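Local coordinates for protein PHB depolymerase (Penicillium funiculosum, PDB 2D81) that hydrolyses the ester bonds of the biopolyester polyhydroxybutyrate, using a circularly permuted alpha/beta hydrolase fold, at residues A26-A31 / A304-Q309; P65-P70 / L112-G117; L223-H228 / G308-I313. All coordinates share one frame; numbering follows the deposited sequence.

Contact 1. Residues A26-A31 / A304-Q309; sequences AQLGVA and AAIVGQ
Two helices lying on the same face of the central sheet of the alpha/beta hydrolase fold meet here, Leu28 of helix 20-31 facing Ile306 and Val307 of helix 301-314. Helix 20-31 follows strand 13-18 and opens with Ser20 of the ligand pocket, a position consistent with the helix after the nucleophile elbow of alpha/beta hydrolases. Helix 301-314 is the last helix of the chain, and the two backbones keep well apart, the closest CA atoms being those of Leu28 and Val307 at 8.4 Å. Between 26-31 and 304-309 the contact is made by methyl groups, without a hydrogen bond.

Leu28 uses both branches of its side chain. Its CG stands anti to the carbonyl carbon (chi1 -71°), which carries the isobutyl fork across toward the other helix, one prong for each partner. The CD1 prong goes to Ile306, whose side chain crosses that of Leu28 at about a right angle; both branches of the isoleucine are used, with Leu28 CD1 4.0 Å from Ile306 CD1 and 4.1 Å from Ile306 CG2. Met303, one turn before Val307, also packs against Leu28, and Val307 touches Tyr32 just beyond the end of helix 20-31.

Polar side chains beside the contact find partners elsewhere: Gln27 NE2 is hydrogen-bonded to Asp286 O, next to the pocket residue Trp287, and Gln309 NE2 to Tyr197 O. The second prong of Leu28 meets Val307 as the two side chains slide past each other in opposite directions, and Leu28 CD2 rests 4.0 Å from Val307 CG2, the methyl that lies beside the valine's own backbone N.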
ATOM      1  N   ALA A  26       1.363  -1.343   5.442  1.00  6.31           N
ATOM      2  CA  ALA A  26       1.741  -2.055   6.661  1.00  6.58           C
ATOM      3  C   ALA A  26       0.689  -1.878   7.753  1.00  6.27           C
ATOM      4  O   ALA A  26       0.419  -2.806   8.513  1.00  6.70           O
ATOM      5  CB  ALA A  26       3.101  -1.569   7.156  1.00  6.03           C
ATOM      6  N   GLN A  27       0.092  -0.692   7.833  1.00  7.11           N
ATOM      7  CA  GLN A  27      -0.973  -0.476   8.806  1.00  5.87           C
ATOM      8  C   GLN A  27      -2.150  -1.407   8.538  1.00  5.70           C
ATOM      9  O   GLN A  27      -2.688  -2.010   9.465  1.00  6.05           O
ATOM     10  CB  GLN A  27      -1.426   0.989   8.799  1.00  7.29           C
ATOM     11  CG  GLN A  27      -0.387   1.917   9.420  1.00  6.94           C
ATOM     12  CD  GLN A  27      -0.782   3.383   9.420  1.00  5.76           C
ATOM     13  OE1 GLN A  27      -0.075   4.217   9.987  1.00  6.43           O
ATOM     14  NE2 GLN A  27      -1.897   3.710   8.777  1.00  6.70           N
ATOM     15  N   LEU A  28      -2.539  -1.531   7.272  1.00  5.96           N
ATOM     16  CA  LEU A  28      -3.587  -2.476   6.884  1.00  6.26           C
ATOM     17  C   LEU A  28      -3.162  -3.929   7.095  1.00  6.76           C
ATOM     18  O   LEU A  28      -3.939  -4.746   7.593  1.00  7.24           O
ATOM     19  CB  LEU A  28      -3.970  -2.263   5.418  1.00  4.66           C
ATOM     20  CG  LEU A  28      -4.754  -0.985   5.115  1.00  7.17           C
ATOM     21  CD1 LEU A  28      -4.641  -0.638   3.634  1.00  7.27           C
ATOM     22  CD2 LEU A  28      -6.212  -1.181   5.519  1.00  5.57           C
ATOM     23  N   GLY A  29      -1.927  -4.241   6.714  1.00  6.29           N
ATOM     24  CA  GLY A  29      -1.424  -5.599   6.840  1.00  6.39           C
ATOM     25  C   GLY A  29      -1.360  -6.078   8.281  1.00  6.46           C
ATOM     26  O   GLY A  29      -1.448  -7.277   8.548  1.00  6.89           O
ATOM     27  N   VAL A  30      -1.208  -5.140   9.210  1.00  6.94           N
ATOM     28  CA  VAL A  30      -1.175  -5.466  10.632  1.00  6.56           C
ATOM     29  C   VAL A  30      -2.562  -5.386  11.272  1.00  6.45           C
ATOM     30  O   VAL A  30      -3.056  -6.372  11.826  1.00  6.84           O
ATOM     31  CB  VAL A  30      -0.204  -4.526  11.392  1.00  4.58           C
ATOM     32  CG1 VAL A  30      -0.307  -4.757  12.894  1.00  6.37           C
ATOM     33  CG2 VAL A  30       1.225  -4.766  10.911  1.00  6.06           C
ATOM     34  N   ALA A  31      -3.189  -4.215  11.197  1.00  6.82           N
ATOM     35  CA  ALA A  31      -4.457  -3.990  11.888  1.00  6.38           C
ATOM     36  C   ALA A  31      -5.559  -4.883  11.329  1.00  7.08           C
ATOM     37  O   ALA A  31      -6.423  -5.360  12.071  1.00  6.71           O
ATOM     38  CB  ALA A  31      -4.865  -2.521  11.782  1.00  7.89           C
ATOM     39  N   ALA A 304     -10.656   1.816   7.354  1.00  6.22           N
ATOM     40  CA  ALA A 304     -12.011   1.273   7.341  1.00  8.12           C
ATOM     41  C   ALA A 304     -12.658   1.429   5.963  1.00  7.62           C
ATOM     42  O   ALA A 304     -13.401   0.551   5.509  1.00  8.00           O
ATOM     43  CB  ALA A 304     -12.862   1.966   8.403  1.00  9.20           C
ATOM     44  N   ALA A 305     -12.371   2.545   5.302  1.00  7.81           N
ATOM     45  CA  ALA A 305     -12.898   2.801   3.964  1.00  8.14           C
ATOM     46  C   ALA A 305     -12.313   1.813   2.961  1.00  6.99           C
ATOM     47  O   ALA A 305     -13.037   1.222   2.160  1.00  6.56           O
ATOM     48  CB  ALA A 305     -12.574   4.227   3.539  1.00  8.56           C
ATOM     49  N   ILE A 306     -10.995   1.639   3.009  1.00  6.80           N
ATOM     50  CA  ILE A 306     -10.321   0.692   2.133  1.00  7.03           C
ATOM     51  C   ILE A 306     -10.807  -0.734   2.379  1.00  6.78           C
ATOM     52  O   ILE A 306     -11.082  -1.474   1.436  1.00  7.10           O
ATOM     53  CB  ILE A 306      -8.789   0.767   2.324  1.00  5.58           C
ATOM     54  CG1 ILE A 306      -8.298   2.167   1.925  1.00  8.67           C
ATOM     55  CG2 ILE A 306      -8.095  -0.295   1.467  1.00  6.43           C
ATOM     56  CD1 ILE A 306      -6.831   2.428   2.250  1.00  7.41           C
ATOM     57  N   VAL A 307     -10.925  -1.117   3.647  1.00  6.36           N
ATOM     58  CA  VAL A 307     -11.438  -2.439   3.984  1.00  6.54           C
ATOM     59  C   VAL A 307     -12.880  -2.606   3.509  1.00  6.78           C
ATOM     60  O   VAL A 307     -13.281  -3.691   3.088  1.00  6.24           O
ATOM     61  CB  VAL A 307     -11.369  -2.691   5.506  1.00  6.17           C
ATOM     62  CG1 VAL A 307     -12.077  -3.998   5.856  1.00  7.59           C
ATOM     63  CG2 VAL A 307      -9.912  -2.755   5.946  1.00  8.41           C
ATOM     64  N   GLY A 308     -13.654  -1.527   3.579  1.00  6.70           N
ATOM     65  CA  GLY A 308     -15.030  -1.577   3.117  1.00  8.02           C
ATOM     66  C   GLY A 308     -15.105  -1.814   1.623  1.00  9.07           C
ATOM     67  O   GLY A 308     -15.966  -2.552   1.140  1.00  9.77           O
ATOM     68  N   GLN A 309     -14.197  -1.179   0.891  1.00  6.93           N
ATOM     69  CA  GLN A 309     -14.068  -1.409  -0.540  1.00  7.77           C
ATOM     70  C   GLN A 309     -13.730  -2.869  -0.809  1.00  6.83           C
ATOM     71  O   GLN A 309     -14.326  -3.506  -1.675  1.00  7.85           O
ATOM     72  CB  GLN A 309     -12.976  -0.503  -1.115  1.00  7.86           C
ATOM     73  CG  GLN A 309     -13.345   0.978  -1.121  1.00  7.85           C
ATOM     74  CD  GLN A 309     -12.199   1.859  -1.568  1.00  6.98           C
ATOM     75  OE1 GLN A 309     -11.292   1.403  -2.259  1.00  8.73           O
ATOM     76  NE2 GLN A 309     -12.239   3.136  -1.185  1.00  6.81           N
TER

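Contact 2. Residues P65-P70 / L112-G117; sequences PSITTP and LKAQLG
Ile67 and Pro70, at the start of helix 68-77, pack against Gln115 near the end of helix 106-116. The tight part is the seat of the Ile67 ethyl branch on the neighbouring helix backbone. Its CG1 takes the crowded position between backbone N and carbonyl carbon (chi1 59°), and from there CD1 points end-on into the helix surface, 3.7 Å from Gln115 N and 3.8 Å from Gln115 CA. The base of the glutamine side chain flanks the same methyl, with Ile67 CD1 3.9 Å from Gln115 CB.

Farther in, the Gln115 chain reaches out, CG anti to the backbone N (chi1 176°) and extended beyond, laying its amide against the proline: Gln115 NE2 comes within 3.4 Å of Pro70 CB. This is contact of an amide with a hydrocarbon; NE2 is hydrogen-bonded to Tyr48 O, and OE1 also has a hydrogen bond outside the two segments, so both polar atoms of the buried amide have partners.

The loose side faces solvent. There the exposed Ala114 offers just its CB, 4.0 Å from Ile67 CD1, and Ile67 itself is partly exposed.

Ile67 also holds the N-cap position of helix 68-77, its O bonded to Thr71 OG1, while Pro65 O ties the preceding loop to Gln111 NE2 of helix 106-116. Gln115 further touches Thr71 and Met74 of helix 68-77, whereas Leu112 and Leu116 of helix 106-116 rest on strands 92-98 and 39-43 of the central sheet.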
ATOM      1  N   PRO A  65      14.284   5.421  13.462  1.00  8.64           N
ATOM      2  CA  PRO A  65      13.161   5.558  14.393  1.00  9.58           C
ATOM      3  C   PRO A  65      13.150   4.426  15.416  1.00 10.32           C
ATOM      4  O   PRO A  65      13.556   3.303  15.113  1.00 10.05           O
ATOM      5  CB  PRO A  65      11.942   5.522  13.474  1.00  7.74           C
ATOM      6  CG  PRO A  65      12.403   4.651  12.342  1.00  9.59           C
ATOM      7  CD  PRO A  65      13.806   5.166  12.092  1.00  7.94           C
ATOM      8  N   SER A  66      12.693   4.725  16.627  1.00  8.19           N
ATOM      9  CA  SER A  66      12.561   3.692  17.646  1.00  9.00           C
ATOM     10  C   SER A  66      11.360   2.812  17.323  1.00  7.89           C
ATOM     11  O   SER A  66      10.337   3.300  16.841  1.00  9.35           O
ATOM     12  CB  SER A  66      12.372   4.322  19.028  1.00  8.59           C
ATOM     13  OG  SER A  66      12.240   3.320  20.025  1.00  9.28           O
ATOM     14  N   ILE A  67      11.481   1.518  17.591  1.00  7.66           N
ATOM     15  CA  ILE A  67      10.344   0.622  17.444  1.00  7.48           C
ATOM     16  C   ILE A  67      10.027  -0.097  18.751  1.00  7.72           C
ATOM     17  O   ILE A  67       9.263  -1.061  18.769  1.00  8.70           O
ATOM     18  CB  ILE A  67      10.591  -0.435  16.346  1.00  6.49           C
ATOM     19  CG1 ILE A  67      11.831  -1.262  16.683  1.00  9.24           C
ATOM     20  CG2 ILE A  67      10.731   0.248  14.993  1.00  6.85           C
ATOM     21  CD1 ILE A  67      11.993  -2.508  15.817  1.00 10.56           C
ATOM     22  N   THR A  68      10.605   0.377  19.850  1.00  7.60           N
ATOM     23  CA  THR A  68      10.342  -0.237  21.145  1.00  8.77           C
ATOM     24  C   THR A  68       8.854  -0.158  21.482  1.00  8.47           C
ATOM     25  O   THR A  68       8.207  -1.183  21.718  1.00  7.37           O
ATOM     26  CB  THR A  68      11.146   0.445  22.268  1.00 10.34           C
ATOM     27  OG1 THR A  68      12.539   0.432  21.932  1.00 11.89           O
ATOM     28  CG2 THR A  68      10.951  -0.297  23.582  1.00 11.94           C
ATOM     29  N   THR A  69       8.308   1.054  21.496  1.00  8.28           N
ATOM     30  CA  THR A  69       6.896   1.232  21.817  1.00  8.43           C
ATOM     31  C   THR A  69       5.984   0.733  20.696  1.00  8.28           C
ATOM     32  O   THR A  69       4.942   0.139  20.961  1.00  7.12           O
ATOM     33  CB  THR A  69       6.583   2.704  22.145  1.00  9.09           C
ATOM     34  OG1 THR A  69       7.370   3.110  23.275  1.00  9.98           O
ATOM     35  CG2 THR A  69       5.108   2.871  22.485  1.00  8.71           C
ATOM     36  N   PRO A  70       6.359   0.973  19.427  1.00  7.71           N
ATOM     37  CA  PRO A  70       5.497   0.488  18.341  1.00  8.15           C
ATOM     38  C   PRO A  70       5.323  -1.034  18.403  1.00  8.37           C
ATOM     39  O   PRO A  70       4.220  -1.553  18.222  1.00  8.12           O
ATOM     40  CB  PRO A  70       6.247   0.934  17.088  1.00  7.97           C
ATOM     41  CG  PRO A  70       6.835   2.241  17.525  1.00  7.43           C
ATOM     42  CD  PRO A  70       7.369   1.915  18.910  1.00  7.69           C
ATOM     43  N   LEU A 112      11.346  -1.366  10.083  1.00  6.22           N
ATOM     44  CA  LEU A 112      10.122  -2.101   9.788  1.00  6.36           C
ATOM     45  C   LEU A 112      10.416  -3.595   9.708  1.00  7.16           C
ATOM     46  O   LEU A 112       9.660  -4.412  10.235  1.00  7.30           O
ATOM     47  CB  LEU A 112       9.509  -1.630   8.466  1.00  6.45           C
ATOM     48  CG  LEU A 112       8.318  -2.448   7.947  1.00  4.55           C
ATOM     49  CD1 LEU A 112       7.151  -2.377   8.923  1.00  5.20           C
ATOM     50  CD2 LEU A 112       7.897  -1.897   6.589  1.00  6.00           C
ATOM     51  N   LYS A 113      11.513  -3.950   9.047  1.00  6.58           N
ATOM     52  CA  LYS A 113      11.910  -5.350   8.946  1.00  6.02           C
ATOM     53  C   LYS A 113      12.119  -5.929  10.342  1.00  5.67           C
ATOM     54  O   LYS A 113      11.632  -7.013  10.654  1.00  5.40           O
ATOM     55  CB  LYS A 113      13.200  -5.482   8.139  1.00  6.78           C
ATOM     56  CG  LYS A 113      13.685  -6.919   7.982  1.00 10.93           C
ATOM     57  CD  LYS A 113      14.954  -6.971   7.150  1.00 12.62           C
ATOM     58  CE  LYS A 113      15.406  -8.402   6.924  1.00 15.74           C
ATOM     59  NZ  LYS A 113      16.693  -8.449   6.181  1.00 21.08           N
ATOM     60  N   ALA A 114      12.845  -5.196  11.178  1.00  7.32           N
ATOM     61  CA  ALA A 114      13.160  -5.658  12.525  1.00  7.30           C
ATOM     62  C   ALA A 114      11.883  -5.810  13.338  1.00  7.90           C
ATOM     63  O   ALA A 114      11.711  -6.781  14.084  1.00  7.64           O
ATOM     64  CB  ALA A 114      14.096  -4.674  13.205  1.00  8.02           C
ATOM     65  N   GLN A 115      10.987  -4.840  13.192  1.00  5.94           N
ATOM     66  CA  GLN A 115       9.731  -4.849  13.930  1.00  7.07           C
ATOM     67  C   GLN A 115       8.885  -6.066  13.568  1.00  7.14           C
ATOM     68  O   GLN A 115       8.424  -6.792  14.447  1.00  7.73           O
ATOM     69  CB  GLN A 115       8.944  -3.572  13.638  1.00  4.99           C
ATOM     70  CG  GLN A 115       7.568  -3.534  14.278  1.00  6.47           C
ATOM     71  CD  GLN A 115       6.770  -2.326  13.845  1.00  6.86           C
ATOM     72  OE1 GLN A 115       6.619  -2.068  12.651  1.00  7.12           O
ATOM     73  NE2 GLN A 115       6.248  -1.578  14.813  1.00  5.47           N
ATOM     74  N   LEU A 116       8.679  -6.280  12.272  1.00  7.63           N
ATOM     75  CA  LEU A 116       7.877  -7.407  11.808  1.00  7.60           C
ATOM     76  C   LEU A 116       8.567  -8.735  12.105  1.00  8.54           C
ATOM     77  O   LEU A 116       7.909  -9.764  12.231  1.00  8.43           O
ATOM     78  CB  LEU A 116       7.600  -7.278  10.303  1.00  6.65           C
ATOM     79  CG  LEU A 116       6.706  -6.094   9.924  1.00  8.66           C
ATOM     80  CD1 LEU A 116       6.566  -5.998   8.414  1.00  6.35           C
ATOM     81  CD2 LEU A 116       5.346  -6.262  10.579  1.00  8.03           C
ATOM     82  N   GLY A 117       9.890  -8.702  12.230  1.00  8.40           N
ATOM     83  CA  GLY A 117      10.634  -9.913  12.539  1.00  9.28           C
ATOM     84  C   GLY A 117      10.232 -10.543  13.862  1.00  9.46           C
ATOM     85  O   GLY A 117      10.464 -11.733  14.096  1.00  8.46           O
TER

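Contact 3. Residues L223-H228 / G308-I313; sequences LHVALH and GQVKQI
Leu223 and Val225 meet Val310 and Ile313 through aliphatic branches, while the two imidazoles of the strand segment, His224 and His228, turn to other partners. The ring of His224 meets that of Tyr247 with planes about 25° apart, and its two nitrogens are both hydrogen-bonded, ND1 to Ser14 OG and NE2 to Ser16 OG, which holds the ring's rotation. His228 meets Trp285 and accepts from Ala263 N at NE2.

The interface itself is helix-on-sheet packing of the alpha/beta hydrolase fold: strand 221-227, hydrogen-bonded between strands 13-18 and 256-260, runs nearly antiparallel to helix 301-314, at 158°, with the segment axes 10.5 Å apart. With CG anti to the backbone N (chi1 173°), Leu223 lowers its CD2 between two helix residues, 4.0 Å from Val310 CG1 and 4.0 Å from Ile313 CG2. The Ile313 side chain crosses that of Leu223 at about a right angle. Val310 spreads its branches over two strand positions, since its other methyl, CG2, lies 3.8 Å from Val225 CG2. Val310 also touches Val13, one strand over.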
ATOM      1  N   LEU A 223      -7.313 -10.385  -5.370  1.00  7.07           N
ATOM      2  CA  LEU A 223      -7.391  -8.936  -5.230  1.00  5.80           C
ATOM      3  C   LEU A 223      -6.148  -8.383  -4.539  1.00  5.37           C
ATOM      4  O   LEU A 223      -5.809  -8.793  -3.426  1.00  5.67           O
ATOM      5  CB  LEU A 223      -8.632  -8.551  -4.423  1.00  6.12           C
ATOM      6  CG  LEU A 223      -8.779  -7.073  -4.037  1.00  6.49           C
ATOM      7  CD1 LEU A 223      -8.970  -6.213  -5.277  1.00  6.38           C
ATOM      8  CD2 LEU A 223      -9.972  -6.915  -3.102  1.00  9.34           C
ATOM      9  N   HIS A 224      -5.476  -7.453  -5.207  1.00  7.24           N
ATOM     10  CA  HIS A 224      -4.378  -6.711  -4.599  1.00  5.28           C
ATOM     11  C   HIS A 224      -4.753  -5.235  -4.543  1.00  5.86           C
ATOM     12  O   HIS A 224      -5.185  -4.655  -5.542  1.00  6.78           O
ATOM     13  CB  HIS A 224      -3.097  -6.876  -5.421  1.00  6.57           C
ATOM     14  CG  HIS A 224      -1.888  -6.257  -4.791  1.00  5.88           C
ATOM     15  ND1 HIS A 224      -1.257  -6.805  -3.695  1.00  6.01           N
ATOM     16  CD2 HIS A 224      -1.201  -5.128  -5.094  1.00  5.92           C
ATOM     17  CE1 HIS A 224      -0.234  -6.043  -3.351  1.00  6.59           C
ATOM     18  NE2 HIS A 224      -0.179  -5.019  -4.184  1.00  5.77           N
ATOM     19  N   VAL A 225      -4.589  -4.638  -3.368  1.00  3.81           N
ATOM     20  CA  VAL A 225      -4.814  -3.212  -3.189  1.00  5.30           C
ATOM     21  C   VAL A 225      -3.469  -2.499  -3.284  1.00  5.26           C
ATOM     22  O   VAL A 225      -2.541  -2.815  -2.540  1.00  6.06           O
ATOM     23  CB  VAL A 225      -5.444  -2.929  -1.805  1.00  5.84           C
ATOM     24  CG1 VAL A 225      -5.725  -1.439  -1.644  1.00  7.12           C
ATOM     25  CG2 VAL A 225      -6.728  -3.734  -1.650  1.00  8.65           C
ATOM     26  N   ALA A 226      -3.363  -1.551  -4.210  1.00  3.91           N
ATOM     27  CA  ALA A 226      -2.119  -0.810  -4.404  1.00  4.93           C
ATOM     28  C   ALA A 226      -2.301   0.660  -4.026  1.00  5.41           C
ATOM     29  O   ALA A 226      -3.173   1.345  -4.563  1.00  6.35           O
ATOM     30  CB  ALA A 226      -1.662  -0.926  -5.857  1.00  4.14           C
ATOM     31  N   LEU A 227      -1.470   1.138  -3.106  1.00  5.61           N
ATOM     32  CA  LEU A 227      -1.629   2.479  -2.546  1.00  6.05           C
ATOM     33  C   LEU A 227      -0.552   3.463  -3.005  1.00  6.82           C
ATOM     34  O   LEU A 227       0.632   3.277  -2.725  1.00  7.08           O
ATOM     35  CB  LEU A 227      -1.630   2.403  -1.016  1.00  5.76           C
ATOM     36  CG  LEU A 227      -2.729   1.546  -0.384  1.00  8.63           C
ATOM     37  CD1 LEU A 227      -2.473   1.419   1.110  1.00  9.12           C
ATOM     38  CD2 LEU A 227      -4.095   2.165  -0.646  1.00 11.28           C
ATOM     39  N   HIS A 228      -0.975   4.517  -3.697  1.00  5.65           N
ATOM     40  CA  HIS A 228      -0.071   5.585  -4.113  1.00  5.84           C
ATOM     41  C   HIS A 228       0.520   6.306  -2.899  1.00  6.49           C
ATOM     42  O   HIS A 228       0.011   6.184  -1.780  1.00  4.88           O
ATOM     43  CB  HIS A 228      -0.828   6.585  -5.003  1.00  5.54           C
ATOM     44  CG  HIS A 228      -1.868   7.382  -4.275  1.00  4.44           C
ATOM     45  ND1 HIS A 228      -1.552   8.437  -3.446  1.00  6.03           N
ATOM     46  CD2 HIS A 228      -3.218   7.271  -4.244  1.00  5.51           C
ATOM     47  CE1 HIS A 228      -2.661   8.943  -2.937  1.00  5.71           C
ATOM     48  NE2 HIS A 228      -3.687   8.254  -3.404  1.00  5.94           N
ATOM     49  N   GLY A 308     -13.654  -1.527   3.579  1.00  6.70           N
ATOM     50  CA  GLY A 308     -15.030  -1.577   3.117  1.00  8.02           C
ATOM     51  C   GLY A 308     -15.105  -1.814   1.623  1.00  9.07           C
ATOM     52  O   GLY A 308     -15.966  -2.552   1.140  1.00  9.77           O
ATOM     53  N   GLN A 309     -14.197  -1.179   0.891  1.00  6.93           N
ATOM     54  CA  GLN A 309     -14.068  -1.409  -0.540  1.00  7.77           C
ATOM     55  C   GLN A 309     -13.730  -2.869  -0.809  1.00  6.83           C
ATOM     56  O   GLN A 309     -14.326  -3.506  -1.675  1.00  7.85           O
ATOM     57  CB  GLN A 309     -12.976  -0.503  -1.115  1.00  7.86           C
ATOM     58  CG  GLN A 309     -13.345   0.978  -1.121  1.00  7.85           C
ATOM     59  CD  GLN A 309     -12.199   1.859  -1.568  1.00  6.98           C
ATOM     60  OE1 GLN A 309     -11.292   1.403  -2.259  1.00  8.73           O
ATOM     61  NE2 GLN A 309     -12.239   3.136  -1.185  1.00  6.81           N
ATOM     62  N   VAL A 310     -12.772  -3.398  -0.056  1.00  6.89           N
ATOM     63  CA  VAL A 310     -12.358  -4.783  -0.229  1.00  6.46           C
ATOM     64  C   VAL A 310     -13.518  -5.735   0.040  1.00  6.85           C
ATOM     65  O   VAL A 310     -13.753  -6.672  -0.725  1.00  5.67           O
ATOM     66  CB  VAL A 310     -11.189  -5.130   0.716  1.00  6.90           C
ATOM     67  CG1 VAL A 310     -10.946  -6.628   0.722  1.00  8.08           C
ATOM     68  CG2 VAL A 310      -9.937  -4.392   0.270  1.00  7.42           C
ATOM     69  N   LYS A 311     -14.237  -5.495   1.131  1.00  6.76           N
ATOM     70  CA  LYS A 311     -15.341  -6.366   1.522  1.00  9.10           C
ATOM     71  C   LYS A 311     -16.392  -6.428   0.418  1.00  9.76           C
ATOM     72  O   LYS A 311     -16.976  -7.483   0.162  1.00  8.98           O
ATOM     73  CB  LYS A 311     -15.992  -5.853   2.808  1.00 11.71           C
ATOM     74  CG  LYS A 311     -15.070  -5.780   4.017  1.00 17.94           C
ATOM     75  CD  LYS A 311     -14.942  -7.113   4.731  1.00 20.13           C
ATOM     76  CE  LYS A 311     -14.170  -6.950   6.032  1.00 22.25           C
ATOM     77  NZ  LYS A 311     -14.127  -8.198   6.841  1.00 23.14           N
ATOM     78  N   GLN A 312     -16.632  -5.291  -0.231  1.00  8.22           N
ATOM     79  CA  GLN A 312     -17.609  -5.223  -1.313  1.00  8.82           C
ATOM     80  C   GLN A 312     -17.152  -6.059  -2.504  1.00  8.51           C
ATOM     81  O   GLN A 312     -17.921  -6.848  -3.054  1.00  8.51           O
ATOM     82  CB  GLN A 312     -17.819  -3.768  -1.738  1.00  7.62           C
ATOM     83  CG  GLN A 312     -18.669  -3.570  -2.998  1.00 10.01           C
ATOM     84  CD  GLN A 312     -20.045  -4.208  -2.906  1.00 10.75           C
ATOM     85  OE1 GLN A 312     -20.525  -4.533  -1.819  1.00 11.48           O
ATOM     86  NE2 GLN A 312     -20.693  -4.377  -4.053  1.00 13.97           N
ATOM     87  N   ILE A 313     -15.893  -5.894  -2.892  1.00  6.22           N
ATOM     88  CA  ILE A 313     -15.360  -6.614  -4.040  1.00  8.09           C
ATOM     89  C   ILE A 313     -15.393  -8.129  -3.845  1.00  8.33           C
ATOM     90  O   ILE A 313     -15.715  -8.866  -4.773  1.00 10.00           O
ATOM     91  CB  ILE A 313     -13.916  -6.169  -4.346  1.00  4.97           C
ATOM     92  CG1 ILE A 313     -13.926  -4.725  -4.860  1.00  6.47           C
ATOM     93  CG2 ILE A 313     -13.276  -7.107  -5.366  1.00  7.87           C
ATOM     94  CD1 ILE A 313     -12.557  -4.084  -4.963  1.00  6.28           C
TER

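How the contacts relate
Contacts 1 and 3 share helix 301-314 and form one apolar layer, their centres about 8 Å apart: Leu227 joins them, its CD1 lying 3.9 Å from Leu28 CD1 and its CD2 4.0 Å from Ile306 CD1. The last helix thus packs on strand 221-227 and beside helix 20-31, and the latter opens with Ser20 of the pocket holding the hydroxybutyrate trimer. Contact 2 is nested along the chain within the span closed by contact 1. Its centre lies about 20 Å from that of contact 1, although their nearest atoms are about 4 Å apart, without touching, and about 26 Å from that of contact 3; the loop preceding it supplies the pocket residues Tyr56 and Met60.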